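Local coordinates for exported gluconolactonase (Xanthomonas campestris pv. campestris, PDB 3DR2), which hydrolyses glucono-1,5-lactone to gluconate, as a calcium-binding six-bladed beta-propeller enzyme of the SMP-30/gluconolactonase family, at residues 50-55 against 70-75; 108-111 against 117-120; 251-256 against 271-276. All coordinates share one frame; numbering follows the deposited sequence.

How the contacts relate
From the N terminus, contact 1 comes first: residues 50-55 and 70-75 meet across a span that holds strand 58-63, which also separates their two strands in the sheet. Contact 2 follows, where 108-111 and 117-120 close a short hairpin turn at the end strand of the next sheet. Contact 3 lies much later, with 251-256 reaching 271-276 over strand 259-263. The three loops are closed in series; none nests within another or crosses it. Contacts 1 and 3 have centres about 21 Å apart. Contacts 2 and 3, about 30 Å apart between centres, lie on opposite sides of the chain's centre. Each contact ties strands within a different blade of the propeller.

Contact 1: residues 50-55 against 70-75; sequences PAWWEA and LGWRED
Trp52 reaches out from strand 47-53 to touch Trp72 and Glu74 with the far end of its indole. CB itself meets nothing of 70-75; with CG anti to the backbone N (chi1 175°), the indole is carried across and its benzo edge makes the contact. On the five-membered ring, NE1 donates to Glu54 OE1 at 2.9 Å within the same segment; this acceptor lies in the indole plane, and the nearly straight bond (167°) should limit rotation of the ring. On the benzo side, CZ3 approaches Trp72 CZ3 at 4.4 Å. Each of these atoms lies near the plane of the other ring, an edge-to-edge meeting and not a stack. Last comes CH2, 3.7 Å from Glu74 OE2, which also lies close to the indole plane. The carboxylate is turned 53° from the ring, and the two side chains run roughly at right angles. Glu74 OE1 forms a salt bridge with Arg57 NE and OE2 another with Arg290 NH2, which probably hold the carboxylate beside the indole edge. Its own CA sits 3.9 Å above one face of Trp72, toward the rim. Between the two segments runs strand 58-63, whose Leu59 and Trp61 touch Trp72. Strand 290-295 of the neighbouring sheet supplies Arg290 against both tryptophans and Phe292 against the Trp72 ring, placing the contact where two propeller blades pack together.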
loop_
_atom_site.group_PDB
_atom_site.type_symbol
_atom_site.label_atom_id
_atom_site.label_comp_id
_atom_site.label_asym_id
_atom_site.label_seq_id
_atom_site.Cartn_x
_atom_site.Cartn_y
_atom_site.Cartn_z
ATOM N N PRO A 50 -0.212 -9.425 14.184
ATOM C CA PRO A 50 0.231 -10.820 14.103
ATOM C C PRO A 50 -0.534 -11.705 15.088
ATOM O O PRO A 50 -0.746 -11.330 16.240
ATOM C CB PRO A 50 1.708 -10.727 14.452
ATOM C CG PRO A 50 1.723 -9.610 15.480
ATOM C CD PRO A 50 0.795 -8.581 14.855
ATOM N N ALA A 51 -0.937 -12.883 14.628
ATOM C CA ALA A 51 -1.671 -13.818 15.464
ATOM C C ALA A 51 -1.290 -15.239 15.073
ATOM O O ALA A 51 -1.322 -15.602 13.894
ATOM C CB ALA A 51 -3.168 -13.615 15.287
ATOM N N TRP A 52 -0.927 -16.044 16.065
ATOM C CA TRP A 52 -0.550 -17.426 15.805
ATOM C C TRP A 52 -1.802 -18.280 15.655
ATOM O O TRP A 52 -2.671 -18.286 16.526
ATOM C CB TRP A 52 0.320 -17.965 16.942
ATOM C CG TRP A 52 0.639 -19.422 16.781
ATOM C CD1 TRP A 52 0.088 -20.462 17.470
ATOM C CD2 TRP A 52 1.548 -20.002 15.835
ATOM N NE1 TRP A 52 0.593 -21.654 17.013
ATOM C CE2 TRP A 52 1.491 -21.401 16.010
ATOM C CE3 TRP A 52 2.400 -19.475 14.858
ATOM C CZ2 TRP A 52 2.259 -22.287 15.239
ATOM C CZ3 TRP A 52 3.164 -20.355 14.089
ATOM C CH2 TRP A 52 3.085 -21.746 14.287
ATOM N N TRP A 53 -1.873 -19.002 14.542
ATOM C CA TRP A 53 -3.008 -19.856 14.211
ATOM C C TRP A 53 -2.564 -21.314 14.330
ATOM O O TRP A 53 -2.057 -21.897 13.372
ATOM C CB TRP A 53 -3.445 -19.543 12.778
ATOM C CG TRP A 53 -4.775 -20.083 12.375
ATOM C CD1 TRP A 53 -5.729 -20.634 13.185
ATOM C CD2 TRP A 53 -5.329 -20.069 11.053
ATOM N NE1 TRP A 53 -6.843 -20.961 12.447
ATOM C CE2 TRP A 53 -6.624 -20.622 11.136
ATOM C CE3 TRP A 53 -4.855 -19.639 9.805
ATOM C CZ2 TRP A 53 -7.454 -20.758 10.018
ATOM C CZ3 TRP A 53 -5.681 -19.775 8.693
ATOM C CH2 TRP A 53 -6.966 -20.330 8.810
ATOM N N GLU A 54 -2.758 -21.891 15.512
ATOM C CA GLU A 54 -2.358 -23.269 15.785
ATOM C C GLU A 54 -2.893 -24.296 14.789
ATOM O O GLU A 54 -2.138 -25.136 14.286
ATOM C CB GLU A 54 -2.787 -23.663 17.202
ATOM C CG GLU A 54 -2.447 -25.100 17.590
ATOM C CD GLU A 54 -0.959 -25.347 17.810
ATOM O OE1 GLU A 54 -0.136 -24.434 17.599
ATOM O OE2 GLU A 54 -0.608 -26.480 18.202
ATOM N N ALA A 55 -4.188 -24.233 14.505
ATOM C CA ALA A 55 -4.812 -25.176 13.580
ATOM C C ALA A 55 -4.098 -25.288 12.229
ATOM O O ALA A 55 -4.113 -26.347 11.596
ATOM C CB ALA A 55 -6.269 -24.795 13.363
ATOM N N LEU A 70 -1.806 -11.861 5.407
ATOM C CA LEU A 70 -0.827 -12.865 4.987
ATOM C C LEU A 70 -0.659 -13.990 5.993
ATOM O O LEU A 70 -0.999 -13.844 7.166
ATOM C CB LEU A 70 0.523 -12.185 4.769
ATOM C CG LEU A 70 0.464 -10.976 3.830
ATOM C CD1 LEU A 70 1.765 -10.203 3.886
ATOM C CD2 LEU A 70 0.170 -11.458 2.412
ATOM N N GLY A 71 -0.111 -15.107 5.518
ATOM C CA GLY A 71 0.116 -16.249 6.380
ATOM C C GLY A 71 1.510 -16.825 6.193
ATOM O O GLY A 71 1.877 -17.247 5.095
ATOM N N TRP A 72 2.290 -16.835 7.269
ATOM C CA TRP A 72 3.644 -17.376 7.235
ATOM C C TRP A 72 3.589 -18.847 7.629
ATOM O O TRP A 72 3.096 -19.178 8.707
ATOM C CB TRP A 72 4.537 -16.629 8.225
ATOM C CG TRP A 72 5.909 -17.216 8.364
ATOM C CD1 TRP A 72 6.972 -17.034 7.526
ATOM C CD2 TRP A 72 6.362 -18.088 9.405
ATOM N NE1 TRP A 72 8.063 -17.739 7.984
ATOM C CE2 TRP A 72 7.717 -18.394 9.134
ATOM C CE3 TRP A 72 5.757 -18.643 10.541
ATOM C CZ2 TRP A 72 8.477 -19.231 9.961
ATOM C CZ3 TRP A 72 6.515 -19.475 11.363
ATOM C CH2 TRP A 72 7.862 -19.758 11.066
ATOM N N ARG A 73 4.083 -19.715 6.744
ATOM C CA ARG A 73 4.118 -21.158 6.986
ATOM C C ARG A 73 5.493 -21.481 7.577
ATOM O O ARG A 73 6.468 -20.791 7.298
ATOM C CB ARG A 73 3.923 -21.926 5.677
ATOM C CG ARG A 73 2.819 -21.392 4.768
ATOM C CD ARG A 73 1.459 -21.288 5.453
ATOM N NE ARG A 73 0.410 -21.040 4.461
ATOM C CZ ARG A 73 -0.897 -21.058 4.711
ATOM N NH1 ARG A 73 -1.347 -21.304 5.939
ATOM N NH2 ARG A 73 -1.761 -20.871 3.718
ATOM N N GLU A 74 5.584 -22.538 8.371
ATOM C CA GLU A 74 6.852 -22.862 9.008
ATOM C C GLU A 74 8.031 -23.197 8.090
ATOM O O GLU A 74 9.175 -23.220 8.541
ATOM C CB GLU A 74 6.629 -23.961 10.047
ATOM C CG GLU A 74 5.655 -23.520 11.143
ATOM C CD GLU A 74 5.547 -24.510 12.281
ATOM O OE1 GLU A 74 5.187 -25.676 12.023
ATOM O OE2 GLU A 74 5.819 -24.118 13.437
ATOM N N ASP A 75 7.770 -23.441 6.808
ATOM C CA ASP A 75 8.862 -23.731 5.884
ATOM C C ASP A 75 9.339 -22.428 5.236
ATOM O O ASP A 75 10.184 -22.427 4.335
ATOM C CB ASP A 75 8.418 -24.749 4.825
ATOM C CG ASP A 75 7.459 -24.168 3.814
ATOM O OD1 ASP A 75 6.650 -23.295 4.187
ATOM O OD2 ASP A 75 7.508 -24.604 2.644
#

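Contact 2: residues 108-111 against 117-120; sequences AITR and QAHL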
loop_
_atom_site.group_PDB
_atom_site.type_symbol
_atom_site.label_atom_id
_atom_site.label_comp_id
_atom_site.label_asym_id
_atom_site.label_seq_id
_atom_site.Cartn_x
_atom_site.Cartn_y
_atom_site.Cartn_z
ATOM N N ALA A 108 -15.455 -2.385 11.463
ATOM C CA ALA A 108 -16.106 -3.442 12.212
ATOM C C ALA A 108 -15.192 -4.590 12.571
ATOM O O ALA A 108 -14.011 -4.600 12.223
ATOM C CB ALA A 108 -17.274 -3.974 11.395
ATOM N N ILE A 109 -15.769 -5.547 13.290
ATOM C CA ILE A 109 -15.086 -6.772 13.682
ATOM C C ILE A 109 -15.691 -7.843 12.779
ATOM O O ILE A 109 -16.918 -7.967 12.698
ATOM C CB ILE A 109 -15.385 -7.160 15.143
ATOM C CG1 ILE A 109 -14.902 -6.061 16.091
ATOM C CG2 ILE A 109 -14.714 -8.490 15.474
ATOM C CD1 ILE A 109 -13.401 -5.797 16.030
ATOM N N THR A 110 -14.843 -8.602 12.090
ATOM C CA THR A 110 -15.318 -9.657 11.196
ATOM C C THR A 110 -14.652 -10.986 11.555
ATOM O O THR A 110 -13.700 -11.016 12.336
ATOM C CB THR A 110 -15.018 -9.308 9.718
ATOM O OG1 THR A 110 -13.599 -9.282 9.505
ATOM C CG2 THR A 110 -15.600 -7.939 9.371
ATOM N N ARG A 111 -15.162 -12.083 10.996
ATOM C CA ARG A 111 -14.614 -13.409 11.272
ATOM C C ARG A 111 -14.563 -14.220 9.979
ATOM O O ARG A 111 -15.556 -14.315 9.260
ATOM C CB ARG A 111 -15.486 -14.122 12.315
ATOM C CG ARG A 111 -14.967 -15.477 12.782
ATOM C CD ARG A 111 -15.798 -15.989 13.954
ATOM N NE ARG A 111 -17.193 -16.177 13.568
ATOM C CZ ARG A 111 -18.218 -16.156 14.413
ATOM N NH1 ARG A 111 -18.012 -15.950 15.708
ATOM N NH2 ARG A 111 -19.450 -16.340 13.962
ATOM N N GLN A 117 -13.398 -16.147 3.545
ATOM C CA GLN A 117 -14.274 -14.980 3.483
ATOM C C GLN A 117 -14.516 -14.440 4.887
ATOM O O GLN A 117 -14.845 -15.198 5.794
ATOM C CB GLN A 117 -15.613 -15.370 2.863
ATOM C CG GLN A 117 -15.552 -15.704 1.383
ATOM C CD GLN A 117 -15.825 -14.496 0.510
ATOM O OE1 GLN A 117 -15.024 -13.560 0.447
ATOM N NE2 GLN A 117 -16.971 -14.507 -0.166
ATOM N N ALA A 118 -14.364 -13.131 5.059
ATOM C CA ALA A 118 -14.576 -12.512 6.365
ATOM C C ALA A 118 -15.992 -11.975 6.487
ATOM O O ALA A 118 -16.374 -11.046 5.772
ATOM C CB ALA A 118 -13.567 -11.384 6.585
ATOM N N HIS A 119 -16.763 -12.560 7.400
ATOM C CA HIS A 119 -18.147 -12.155 7.621
ATOM C C HIS A 119 -18.287 -11.195 8.801
ATOM O O HIS A 119 -17.581 -11.308 9.801
ATOM C CB HIS A 119 -19.005 -13.397 7.854
ATOM C CG HIS A 119 -18.938 -14.384 6.731
ATOM N ND1 HIS A 119 -19.479 -14.136 5.487
ATOM C CD2 HIS A 119 -18.362 -15.607 6.651
ATOM C CE1 HIS A 119 -19.238 -15.162 4.690
ATOM N NE2 HIS A 119 -18.562 -16.070 5.372
ATOM N N LEU A 120 -19.212 -10.252 8.676
ATOM C CA LEU A 120 -19.454 -9.251 9.715
ATOM C C LEU A 120 -19.966 -9.799 11.048
ATOM O O LEU A 120 -20.919 -10.572 11.085
ATOM C CB LEU A 120 -20.455 -8.212 9.194
ATOM C CG LEU A 120 -20.985 -7.154 10.172
ATOM C CD1 LEU A 120 -19.887 -6.162 10.537
ATOM C CD2 LEU A 120 -22.149 -6.423 9.524
#
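Thr110 meets Ala118 and Leu120 through a chi1 of 65°, which sets OG1 between the backbone N and the carbonyl carbon and leaves CG2 anti to that carbon. OG1 lies 3.6 Å from Ala118 CB, while CG2 is 4.1 Å from Leu120 CA. The hydroxyl finds its polar partner in Glu103 OE2, on strand 99-103. Leu120, with CG anti to its own N (chi1 173°), swings CD1 back along the partner strand to Ala108 CB, 3.5 Å away. The backbones form a strongly twisted antiparallel beta hairpin, their strand directions 131° apart, at the end of a four-stranded propeller blade in which 118-120 is a terminal strand. Thr110 and Leu120 make its non-hydrogen-bonded pair; Arg111 and His119 make the hydrogen-bonded one, with Arg111 N to His119 O and His119 N to Arg111 O both 2.8 Å. Arg111 O also receives a CA-H...O contact from Ala118 CA at 3.5 Å. On the sheet face away from Thr110, His119 CB rests 3.8 Å from that same Arg111 O, and the imidazole continues toward the turn, where NE2 makes a weak hydrogen bond to Asp115 OD2.

Contact 3: residues 251-256 against 271-276; sequences WLWSSS and GHIPTP
Trp253 and Ile273 form the close part of this contact, a methyl group set against the rim of an indole. Ile273 CD1 lies 3.6 Å from Trp253 CZ3 and 4.0 Å from Trp253 CE3, near the ring plane, so the methyl abuts the benzo edge and not a face. Ile273 delivers it on an extended arm, with CD1 anti to CA about the CB-CG1 bond (chi2 170°), and the two side chains meet at a slant. The indole is fixed from several directions. Its NE1 hydrogen-bonds to Asp247 OD1, Phe284 meets it edge-to-face, and Trp251 O lies in its plane at the five-membered ring, 3.5 Å from Trp253 CD1. Leu28 and Arg31 of helix 26-32 also touch it.

The other half of the contact is much looser. Ser256 OG and His272 NE2 stand 4.1 Å apart, the hydroxyl near the imidazole plane at its edge but too far away for a bond. Each polar atom is engaged by another residue: Ser256 OG with Gly259 O, and His272 NE2, weakly, with Thr258 OG1. His272 is partly exposed, unlike Trp253, Ser256 and Ile273, which are all buried. Two residues before Ser256, the Ser254 hydroxyl donates to Ser255 O at 2.9 Å, in the carbonyl plane on a lone pair, and Ser255 touches Asp242, a calcium ligand.

Even the nearest CA atoms, Trp253 and His272, are 9.3 Å apart, because strand 259-263 runs between the two strands and its Cys261 touches both Ser256 and His272. Side chains reaching over an intervening strand in this way hold together one antiparallel blade of the six-bladed SMP-30 propeller; a bound calcium ion lies about 10 Å from the Trp253 side chain.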
loop_
_atom_site.group_PDB
_atom_site.type_symbol
_atom_site.label_atom_id
_atom_site.label_comp_id
_atom_site.label_asym_id
_atom_site.label_seq_id
_atom_site.Cartn_x
_atom_site.Cartn_y
_atom_site.Cartn_z
ATOM N N TRP A 251 4.847 -11.326 31.868
ATOM C CA TRP A 251 5.651 -10.259 31.288
ATOM C C TRP A 251 4.922 -9.694 30.084
ATOM O O TRP A 251 4.283 -10.429 29.332
ATOM C CB TRP A 251 7.010 -10.777 30.825
ATOM C CG TRP A 251 7.936 -11.188 31.914
ATOM C CD1 TRP A 251 7.722 -11.105 33.262
ATOM C CD2 TRP A 251 9.234 -11.763 31.747
ATOM N NE1 TRP A 251 8.811 -11.598 33.945
ATOM C CE2 TRP A 251 9.753 -12.008 33.038
ATOM C CE3 TRP A 251 10.010 -12.096 30.629
ATOM C CZ2 TRP A 251 11.015 -12.573 33.241
ATOM C CZ3 TRP A 251 11.266 -12.658 30.830
ATOM C CH2 TRP A 251 11.755 -12.890 32.129
ATOM N N LEU A 252 5.031 -8.386 29.902
ATOM C CA LEU A 252 4.391 -7.721 28.782
ATOM C C LEU A 252 5.466 -7.300 27.780
ATOM O O LEU A 252 6.368 -6.523 28.103
ATOM C CB LEU A 252 3.595 -6.507 29.281
ATOM C CG LEU A 252 2.703 -5.782 28.269
ATOM C CD1 LEU A 252 1.602 -5.040 28.998
ATOM C CD2 LEU A 252 3.529 -4.829 27.425
ATOM N N TRP A 253 5.373 -7.848 26.572
ATOM C CA TRP A 253 6.312 -7.553 25.490
ATOM C C TRP A 253 5.606 -6.562 24.584
ATOM O O TRP A 253 4.612 -6.899 23.933
ATOM C CB TRP A 253 6.652 -8.834 24.718
ATOM C CG TRP A 253 7.215 -9.937 25.590
ATOM C CD1 TRP A 253 6.625 -10.494 26.689
ATOM C CD2 TRP A 253 8.476 -10.602 25.435
ATOM N NE1 TRP A 253 7.439 -11.460 27.230
ATOM C CE2 TRP A 253 8.582 -11.549 26.482
ATOM C CE3 TRP A 253 9.529 -10.490 24.514
ATOM C CZ2 TRP A 253 9.701 -12.382 26.635
ATOM C CZ3 TRP A 253 10.645 -11.321 24.666
ATOM C CH2 TRP A 253 10.719 -12.253 25.721
ATOM N N SER A 254 6.133 -5.344 24.532
ATOM C CA SER A 254 5.512 -4.285 23.750
ATOM C C SER A 254 6.336 -3.707 22.621
ATOM O O SER A 254 7.556 -3.578 22.714
ATOM C CB SER A 254 5.113 -3.142 24.681
ATOM O OG SER A 254 4.603 -2.047 23.950
ATOM N N SER A 255 5.647 -3.338 21.551
ATOM C CA SER A 255 6.305 -2.716 20.415
ATOM C C SER A 255 6.683 -1.294 20.831
ATOM O O SER A 255 6.179 -0.772 21.829
ATOM C CB SER A 255 5.349 -2.651 19.223
ATOM O OG SER A 255 4.204 -1.870 19.546
ATOM N N SER A 256 7.585 -0.689 20.070
ATOM C CA SER A 256 8.024 0.683 20.297
ATOM C C SER A 256 8.732 1.144 19.027
ATOM O O SER A 256 8.883 0.370 18.079
ATOM C CB SER A 256 8.967 0.780 21.505
ATOM O OG SER A 256 10.209 0.151 21.249
ATOM N N GLY A 271 14.241 -5.300 29.660
ATOM C CA GLY A 271 15.206 -5.280 28.577
ATOM C C GLY A 271 14.581 -4.807 27.282
ATOM O O GLY A 271 13.378 -4.565 27.218
ATOM N N HIS A 272 15.401 -4.704 26.244
ATOM C CA HIS A 272 14.942 -4.230 24.946
ATOM C C HIS A 272 15.469 -5.106 23.811
ATOM O O HIS A 272 16.628 -5.534 23.825
ATOM C CB HIS A 272 15.401 -2.777 24.778
ATOM C CG HIS A 272 15.008 -2.150 23.479
ATOM N ND1 HIS A 272 15.859 -2.081 22.399
ATOM C CD2 HIS A 272 13.865 -1.530 23.097
ATOM C CE1 HIS A 272 15.261 -1.445 21.407
ATOM N NE2 HIS A 272 14.049 -1.099 21.805
ATOM N N ILE A 273 14.602 -5.381 22.839
ATOM C CA ILE A 273 14.965 -6.188 21.677
ATOM C C ILE A 273 14.935 -5.277 20.452
ATOM O O ILE A 273 13.870 -4.999 19.894
ATOM C CB ILE A 273 13.970 -7.358 21.472
ATOM C CG1 ILE A 273 14.048 -8.313 22.664
ATOM C CG2 ILE A 273 14.286 -8.095 20.166
ATOM C CD1 ILE A 273 12.960 -9.369 22.700
ATOM N N PRO A 274 16.107 -4.783 20.025
ATOM C CA PRO A 274 16.155 -3.900 18.859
ATOM C C PRO A 274 15.607 -4.542 17.594
ATOM O O PRO A 274 15.741 -5.748 17.387
ATOM C CB PRO A 274 17.644 -3.581 18.727
ATOM C CG PRO A 274 18.135 -3.671 20.134
ATOM C CD PRO A 274 17.442 -4.912 20.635
ATOM N N THR A 275 14.980 -3.720 16.759
ATOM C CA THR A 275 14.444 -4.166 15.481
ATOM C C THR A 275 14.914 -3.130 14.459
ATOM O O THR A 275 15.023 -1.947 14.777
ATOM C CB THR A 275 12.911 -4.232 15.500
ATOM O OG1 THR A 275 12.446 -4.666 14.221
ATOM C CG2 THR A 275 12.324 -2.881 15.809
ATOM N N PRO A 276 15.199 -3.560 13.219
ATOM C CA PRO A 276 15.670 -2.646 12.168
ATOM C C PRO A 276 14.822 -1.423 11.817
ATOM O O PRO A 276 15.337 -0.449 11.274
ATOM C CB PRO A 276 15.914 -3.576 10.970
ATOM C CG PRO A 276 15.089 -4.787 11.259
ATOM C CD PRO A 276 15.176 -4.954 12.746
#